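Local coordinates for LPXTG cell wall surface protein (Streptococcus gordonii, PDB 4IGB) that is a cell-wall-anchored surface protein, of which this is the N-terminal part, and probably acts as an adhesin that attaches the bacterium to its host, at residues T99-Q104 and T188-V193; V176-R181 and F283-E288. One frame throughout, in Å; residues are numbered along the deposited sequence.

Contact 1: residues T99-Q104 and T188-V193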
loop_
_atom_site.group_PDB
_atom_site.type_symbol
_atom_site.label_atom_id
_atom_site.label_comp_id
_atom_site.label_asym_id
_atom_site.label_seq_id
_atom_site.Cartn_x
_atom_site.Cartn_y
_atom_site.Cartn_z
ATOM N N THR B 99 -11.338 -5.754 5.178
ATOM C CA THR B 99 -12.398 -4.762 5.257
ATOM C C THR B 99 -11.848 -3.481 5.859
ATOM O O THR B 99 -11.240 -3.498 6.936
ATOM C CB THR B 99 -13.553 -5.267 6.106
ATOM O OG1 THR B 99 -14.011 -6.511 5.564
ATOM C CG2 THR B 99 -14.706 -4.250 6.122
ATOM N N VAL B 100 -12.048 -2.372 5.158
ATOM C CA VAL B 100 -11.482 -1.095 5.568
ATOM C C VAL B 100 -12.550 -0.004 5.470
ATOM O O VAL B 100 -13.172 0.171 4.414
ATOM C CB VAL B 100 -10.295 -0.700 4.664
ATOM C CG1 VAL B 100 -9.750 0.645 5.065
ATOM C CG2 VAL B 100 -9.193 -1.760 4.696
ATOM N N ASN B 101 -12.754 0.735 6.558
ATOM C CA ASN B 101 -13.773 1.786 6.603
ATOM C C ASN B 101 -15.142 1.235 6.216
ATOM O O ASN B 101 -15.878 1.877 5.463
ATOM C CB ASN B 101 -13.420 2.953 5.660
ATOM C CG ASN B 101 -12.126 3.672 6.045
ATOM O OD1 ASN B 101 -11.809 3.850 7.227
ATOM N ND2 ASN B 101 -11.372 4.095 5.034
ATOM N N GLY B 102 -15.468 0.042 6.719
ATOM C CA GLY B 102 -16.707 -0.637 6.392
ATOM C C GLY B 102 -16.759 -1.267 4.999
ATOM O O GLY B 102 -17.729 -1.947 4.659
ATOM N N LYS B 103 -15.719 -1.060 4.196
ATOM C CA LYS B 103 -15.724 -1.501 2.795
ATOM C C LYS B 103 -14.779 -2.673 2.508
ATOM O O LYS B 103 -13.631 -2.693 2.962
ATOM C CB LYS B 103 -15.354 -0.331 1.874
ATOM C CG LYS B 103 -16.344 0.840 1.890
ATOM C CD LYS B 103 -15.770 2.020 1.102
ATOM C CE LYS B 103 -16.849 2.995 0.670
ATOM N NZ LYS B 103 -16.210 4.189 0.033
ATOM N N GLN B 104 -15.258 -3.637 1.732
ATOM C CA GLN B 104 -14.390 -4.703 1.242
ATOM C C GLN B 104 -13.367 -4.175 0.226
ATOM O O GLN B 104 -13.702 -3.395 -0.684
ATOM C CB GLN B 104 -15.206 -5.829 0.612
ATOM C CG GLN B 104 -14.360 -6.836 -0.157
ATOM C CD GLN B 104 -15.208 -7.902 -0.836
ATOM O OE1 GLN B 104 -16.271 -8.269 -0.332
ATOM N NE2 GLN B 104 -14.749 -8.393 -1.990
ATOM N N THR B 188 -11.331 4.886 -4.367
ATOM C CA THR B 188 -10.405 4.281 -3.419
ATOM C C THR B 188 -9.424 5.340 -2.909
ATOM O O THR B 188 -8.507 5.735 -3.617
ATOM C CB THR B 188 -9.646 3.075 -4.035
ATOM O OG1 THR B 188 -10.589 2.123 -4.550
ATOM C CG2 THR B 188 -8.765 2.390 -2.980
ATOM N N ASP B 189 -9.655 5.797 -1.681
ATOM C CA ASP B 189 -8.826 6.810 -1.016
ATOM C C ASP B 189 -7.598 6.192 -0.334
ATOM O O ASP B 189 -6.755 6.903 0.205
ATOM C CB ASP B 189 -9.669 7.561 0.025
ATOM C CG ASP B 189 -10.575 6.617 0.859
ATOM O OD1 ASP B 189 -10.340 5.383 0.869
ATOM O OD2 ASP B 189 -11.538 7.107 1.506
ATOM N N LEU B 190 -7.503 4.870 -0.348
ATOM C CA LEU B 190 -6.379 4.178 0.288
ATOM C C LEU B 190 -5.076 4.417 -0.449
ATOM O O LEU B 190 -5.045 4.450 -1.677
ATOM C CB LEU B 190 -6.648 2.678 0.361
ATOM C CG LEU B 190 -7.949 2.266 1.054
ATOM C CD1 LEU B 190 -8.141 0.762 0.996
ATOM C CD2 LEU B 190 -7.975 2.768 2.509
ATOM N N LYS B 191 -3.994 4.571 0.308
ATOM C CA LYS B 191 -2.675 4.773 -0.282
ATOM C C LYS B 191 -1.838 3.513 -0.122
ATOM O O LYS B 191 -1.412 3.155 0.983
ATOM C CB LYS B 191 -1.980 5.995 0.337
ATOM C CG LYS B 191 -2.774 7.295 0.151
ATOM C CD LYS B 191 -3.040 7.617 -1.318
ATOM C CE LYS B 191 -4.081 8.730 -1.420
ATOM N NZ LYS B 191 -4.563 8.939 -2.818
ATOM N N LEU B 192 -1.602 2.838 -1.236
ATOM C CA LEU B 192 -0.940 1.551 -1.192
ATOM C C LEU B 192 0.435 1.682 -0.573
ATOM O O LEU B 192 1.202 2.544 -0.953
ATOM C CB LEU B 192 -0.788 0.979 -2.596
ATOM C CG LEU B 192 0.002 -0.320 -2.624
ATOM C CD1 LEU B 192 -0.735 -1.417 -1.845
ATOM C CD2 LEU B 192 0.271 -0.749 -4.075
ATOM N N VAL B 193 0.753 0.796 0.358
ATOM C CA VAL B 193 2.101 0.727 0.901
ATOM C C VAL B 193 2.772 -0.591 0.543
ATOM O O VAL B 193 2.147 -1.659 0.568
ATOM C CB VAL B 193 2.111 0.927 2.431
ATOM C CG1 VAL B 193 3.486 0.598 3.023
ATOM C CG2 VAL B 193 1.686 2.343 2.766
HETATM O O HOH W 1 -14.396 5.588 1.906
#
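Val-100 and Leu-190 meet at the end of a beta hairpin in the Sgo0707 N-terminal domain. Strands 84-100 and 103-118 are joined there by a type I' turn running from Val-100 to Lys-103, and the loop that follows strand 170-182 lies against it. Two backbone bonds close the hairpin, Val-100 N to Lys-103 O at 2.7 Å and Lys-103 N to Val-100 O at 2.8 Å. Asn-101 and Gly-102 occupy the corners, both at positive phi, a conformation that asparagine and glycine accept more readily than most residues.

The tight part is wholly apolar. Val-100 CG1 lies 3.8 Å from Leu-190 CD2, a methyl-to-methyl contact in which the two side chains approach at a slant. Val-100 turns CG1 to this partner because that branch stands opposite the main-chain nitrogen (chi1 178°). A compact branched residue and a longer leucine suit the buried spot, which Ile-287 completes by touching both.

Towards the surface the fit is looser and polar. Asn-101 ND2 stays 4.4 Å from Leu-190 CD2 and 4.5 Å from Asp-189 OD1, without a direct bond to the carboxylate. Tyr-182 OH mediates instead: it hydrogen-bonds Asp-189 OD1 and weakly engages Asn-101 ND2, while the Tyr-182 ring forms a cation-pi contact with Lys-103. The ammonium of Lys-103 also bonds Thr-186 OG1. A long, extended lysine is apt here, since its charge can reach across from the hairpin towards the loop. Its NZ and Asp-189 OD2 stay 5.7 Å apart, too far for a direct salt bridge; a water spans them, accepting from Lys-103 NZ at 3.0 Å and donating to Asp-189 OD2 at 3.3 Å.

Contact 2: residues V176-R181 and F283-E288; sequences VTAEIR and FGLYIE. With SO4 (sulfate ion), chain J.
Leu-285 and Ile-287 pack onto Ala-178 and Ile-180 in the interior of a beta sandwich. Strand 170-182 belongs to an eight-stranded antiparallel sheet and strand 280-287 to a six-stranded one; the touching parts run 42° apart, and no hydrogen bond joins the two segments.

Along 283-288, Leu-285 is the first residue to touch strand 170-182. Its CD2 methyl rests 4.0 Å from Ala-178 CB, a long side chain spanning most of the gap to a short one. Leu-109 and Phe-271, on the strands flanking 170-182, also touch Ala-178, so a small residue fits well among bulky neighbours.

Tyr-286 turns its CB away from strand 170-182. Its hydroxyl meets a sulfate ion, probably from the crystallisation liquor, whose O2 lies at the ring edge, near the ring plane. The modelled separation from Tyr-286 OH to this O2 is too short for its geometry to be trusted.

Ile-287 returns to the interior, where its CG2 approaches Ile-180 CD1 to 3.5 Å, close for two methyl groups. Ile-180 reaches this far because CG1, although wedged between N and carbonyl carbon (chi1 48°), carries CD1 in an extended chain (chi2 175°). Branched, wholly apolar residues suit this buried pair, and Phe-31 adds another apolar neighbour to Ile-287. Glu-288 takes no part: its buried carboxylate is satisfied by a salt bridge from OE2 to Arg-263 NE and a hydrogen bond from Leu-327 N to OE1.

Glu-179, whose CB points away from 283-288, forms a salt bridge with Arg-181, two residues on; Tyr-108 gives the arginine a cation-pi partner. Arg-181 NE donates to Glu-179 OE2 at 2.9 Å, with the oxygen near the guanidinium plane but met from above its own carboxylate plane, while the second link, Arg-181 NH2 to Glu-179 OE1, is weak at 3.4 Å.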
loop_
_atom_site.group_PDB
_atom_site.type_symbol
_atom_site.label_atom_id
_atom_site.label_comp_id
_atom_site.label_asym_id
_atom_site.label_seq_id
_atom_site.Cartn_x
_atom_site.Cartn_y
_atom_site.Cartn_z
ATOM N N VAL B 176 5.652 -5.006 -12.661
ATOM C CA VAL B 176 4.413 -5.413 -12.025
ATOM C C VAL B 176 3.645 -4.210 -11.499
ATOM O O VAL B 176 4.224 -3.231 -11.019
ATOM C CB VAL B 176 4.692 -6.363 -10.838
ATOM C CG1 VAL B 176 3.413 -6.979 -10.345
ATOM C CG2 VAL B 176 5.712 -7.471 -11.229
ATOM N N THR B 177 2.329 -4.279 -11.582
ATOM C CA THR B 177 1.502 -3.225 -11.034
ATOM C C THR B 177 0.574 -3.844 -9.999
ATOM O O THR B 177 -0.147 -4.795 -10.293
ATOM C CB THR B 177 0.703 -2.536 -12.139
ATOM O OG1 THR B 177 1.613 -1.955 -13.073
ATOM C CG2 THR B 177 -0.230 -1.441 -11.562
ATOM N N ALA B 178 0.632 -3.326 -8.774
ATOM C CA ALA B 178 -0.259 -3.758 -7.723
ATOM C C ALA B 178 -1.230 -2.629 -7.464
ATOM O O ALA B 178 -0.869 -1.452 -7.526
ATOM C CB ALA B 178 0.524 -4.087 -6.452
ATOM N N GLU B 179 -2.468 -2.988 -7.163
ATOM C CA GLU B 179 -3.499 -1.994 -6.929
ATOM C C GLU B 179 -4.509 -2.549 -5.952
ATOM O O GLU B 179 -4.887 -3.717 -6.039
ATOM C CB GLU B 179 -4.204 -1.612 -8.240
ATOM C CG GLU B 179 -5.278 -0.544 -8.060
ATOM C CD GLU B 179 -6.163 -0.368 -9.292
ATOM O OE1 GLU B 179 -5.700 -0.607 -10.415
ATOM O OE2 GLU B 179 -7.337 0.002 -9.136
ATOM N N ILE B 180 -4.936 -1.706 -5.019
ATOM C CA ILE B 180 -6.030 -2.037 -4.116
ATOM C C ILE B 180 -7.238 -1.180 -4.483
ATOM O O ILE B 180 -7.089 -0.048 -4.930
ATOM C CB ILE B 180 -5.652 -1.823 -2.645
ATOM C CG1 ILE B 180 -4.996 -0.446 -2.439
ATOM C CG2 ILE B 180 -4.704 -2.923 -2.212
ATOM C CD1 ILE B 180 -4.707 -0.105 -0.950
ATOM N N ARG B 181 -8.433 -1.722 -4.273
ATOM C CA ARG B 181 -9.649 -1.153 -4.840
ATOM C C ARG B 181 -10.823 -1.534 -3.951
ATOM O O ARG B 181 -10.940 -2.692 -3.562
ATOM C CB ARG B 181 -9.840 -1.792 -6.224
ATOM C CG ARG B 181 -10.603 -1.000 -7.224
ATOM C CD ARG B 181 -10.763 -1.800 -8.529
ATOM N NE ARG B 181 -9.562 -1.823 -9.368
ATOM C CZ ARG B 181 -9.469 -2.526 -10.496
ATOM N NH1 ARG B 181 -10.498 -3.264 -10.910
ATOM N NH2 ARG B 181 -8.358 -2.502 -11.211
ATOM N N PHE B 283 6.788 -10.432 -0.811
ATOM C CA PHE B 283 6.075 -9.172 -0.692
ATOM C C PHE B 283 4.676 -9.353 -0.141
ATOM O O PHE B 283 3.982 -10.315 -0.476
ATOM C CB PHE B 283 5.934 -8.508 -2.060
ATOM C CG PHE B 283 7.231 -8.316 -2.777
ATOM C CD1 PHE B 283 7.961 -7.152 -2.612
ATOM C CD2 PHE B 283 7.711 -9.295 -3.629
ATOM C CE1 PHE B 283 9.166 -6.968 -3.279
ATOM C CE2 PHE B 283 8.902 -9.128 -4.305
ATOM C CZ PHE B 283 9.637 -7.957 -4.133
ATOM N N GLY B 284 4.252 -8.393 0.668
ATOM C CA GLY B 284 2.848 -8.251 1.009
ATOM C C GLY B 284 2.347 -6.923 0.490
ATOM O O GLY B 284 3.115 -6.150 -0.071
ATOM N N LEU B 285 1.063 -6.639 0.662
ATOM C CA LEU B 285 0.565 -5.313 0.350
ATOM C C LEU B 285 -0.047 -4.736 1.610
ATOM O O LEU B 285 -0.673 -5.449 2.381
ATOM C CB LEU B 285 -0.457 -5.339 -0.785
ATOM C CG LEU B 285 -0.010 -5.948 -2.113
ATOM C CD1 LEU B 285 -1.196 -5.957 -3.078
ATOM C CD2 LEU B 285 1.141 -5.158 -2.699
ATOM N N TYR B 286 0.140 -3.439 1.820
ATOM C CA TYR B 286 -0.236 -2.844 3.092
ATOM C C TYR B 286 -0.974 -1.521 2.908
ATOM O O TYR B 286 -0.975 -0.930 1.819
ATOM C CB TYR B 286 1.006 -2.560 3.926
ATOM C CG TYR B 286 1.991 -3.699 4.080
ATOM C CD1 TYR B 286 2.054 -4.433 5.264
ATOM C CD2 TYR B 286 2.887 -4.018 3.065
ATOM C CE1 TYR B 286 2.964 -5.471 5.419
ATOM C CE2 TYR B 286 3.813 -5.055 3.220
ATOM C CZ TYR B 286 3.836 -5.777 4.395
ATOM O OH TYR B 286 4.750 -6.799 4.544
ATOM N N ILE B 287 -1.591 -1.066 3.991
ATOM C CA ILE B 287 -1.925 0.333 4.158
ATOM C C ILE B 287 -1.623 0.718 5.593
ATOM O O ILE B 287 -1.562 -0.136 6.493
ATOM C CB ILE B 287 -3.420 0.648 3.895
ATOM C CG1 ILE B 287 -4.311 -0.171 4.831
ATOM C CG2 ILE B 287 -3.784 0.425 2.434
ATOM C CD1 ILE B 287 -5.772 0.269 4.822
ATOM N N GLU B 288 -1.445 2.013 5.806
ATOM C CA GLU B 288 -1.261 2.535 7.147
ATOM C C GLU B 288 -2.598 2.551 7.867
ATOM O O GLU B 288 -3.646 2.439 7.234
ATOM C CB GLU B 288 -0.621 3.919 7.072
ATOM C CG GLU B 288 0.768 3.850 6.447
ATOM C CD GLU B 288 1.216 5.162 5.827
ATOM O OE1 GLU B 288 1.973 5.885 6.507
ATOM O OE2 GLU B 288 0.813 5.467 4.664
HETATM S S SO4 J . 5.300 -8.075 7.889
HETATM O O1 SO4 J . 6.635 -7.749 8.385
HETATM O O2 SO4 J . 5.323 -8.119 6.437
HETATM O O3 SO4 J . 4.362 -7.053 8.350
HETATM O O4 SO4 J . 4.898 -9.395 8.376
#

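Contacts 1 and 2 have centres about 11 Å apart within the Sgo0707 N-terminal domain. Their segments alternate along the chain, in the order 99-104, 176-181, 188-193 and 283-288. Strands 103-118 and 170-182 are neighbours in the eight-stranded sheet, which both contacts therefore reach, whereas strand 280-287 belongs to the facing sheet. Contacts 1 and 2 also touch directly: Leu-190 CB packs 3.6 Å from Ile-180 CD1, and Val-193 N probably hydrogen-bonds Tyr-286 O at 2.8 Å. The apolar packing of contact 2 thus runs on through Ile-180 and Leu-190 to Val-100 at the hairpin end, joining parts of the chain from 99 to 288 in this probable adhesin.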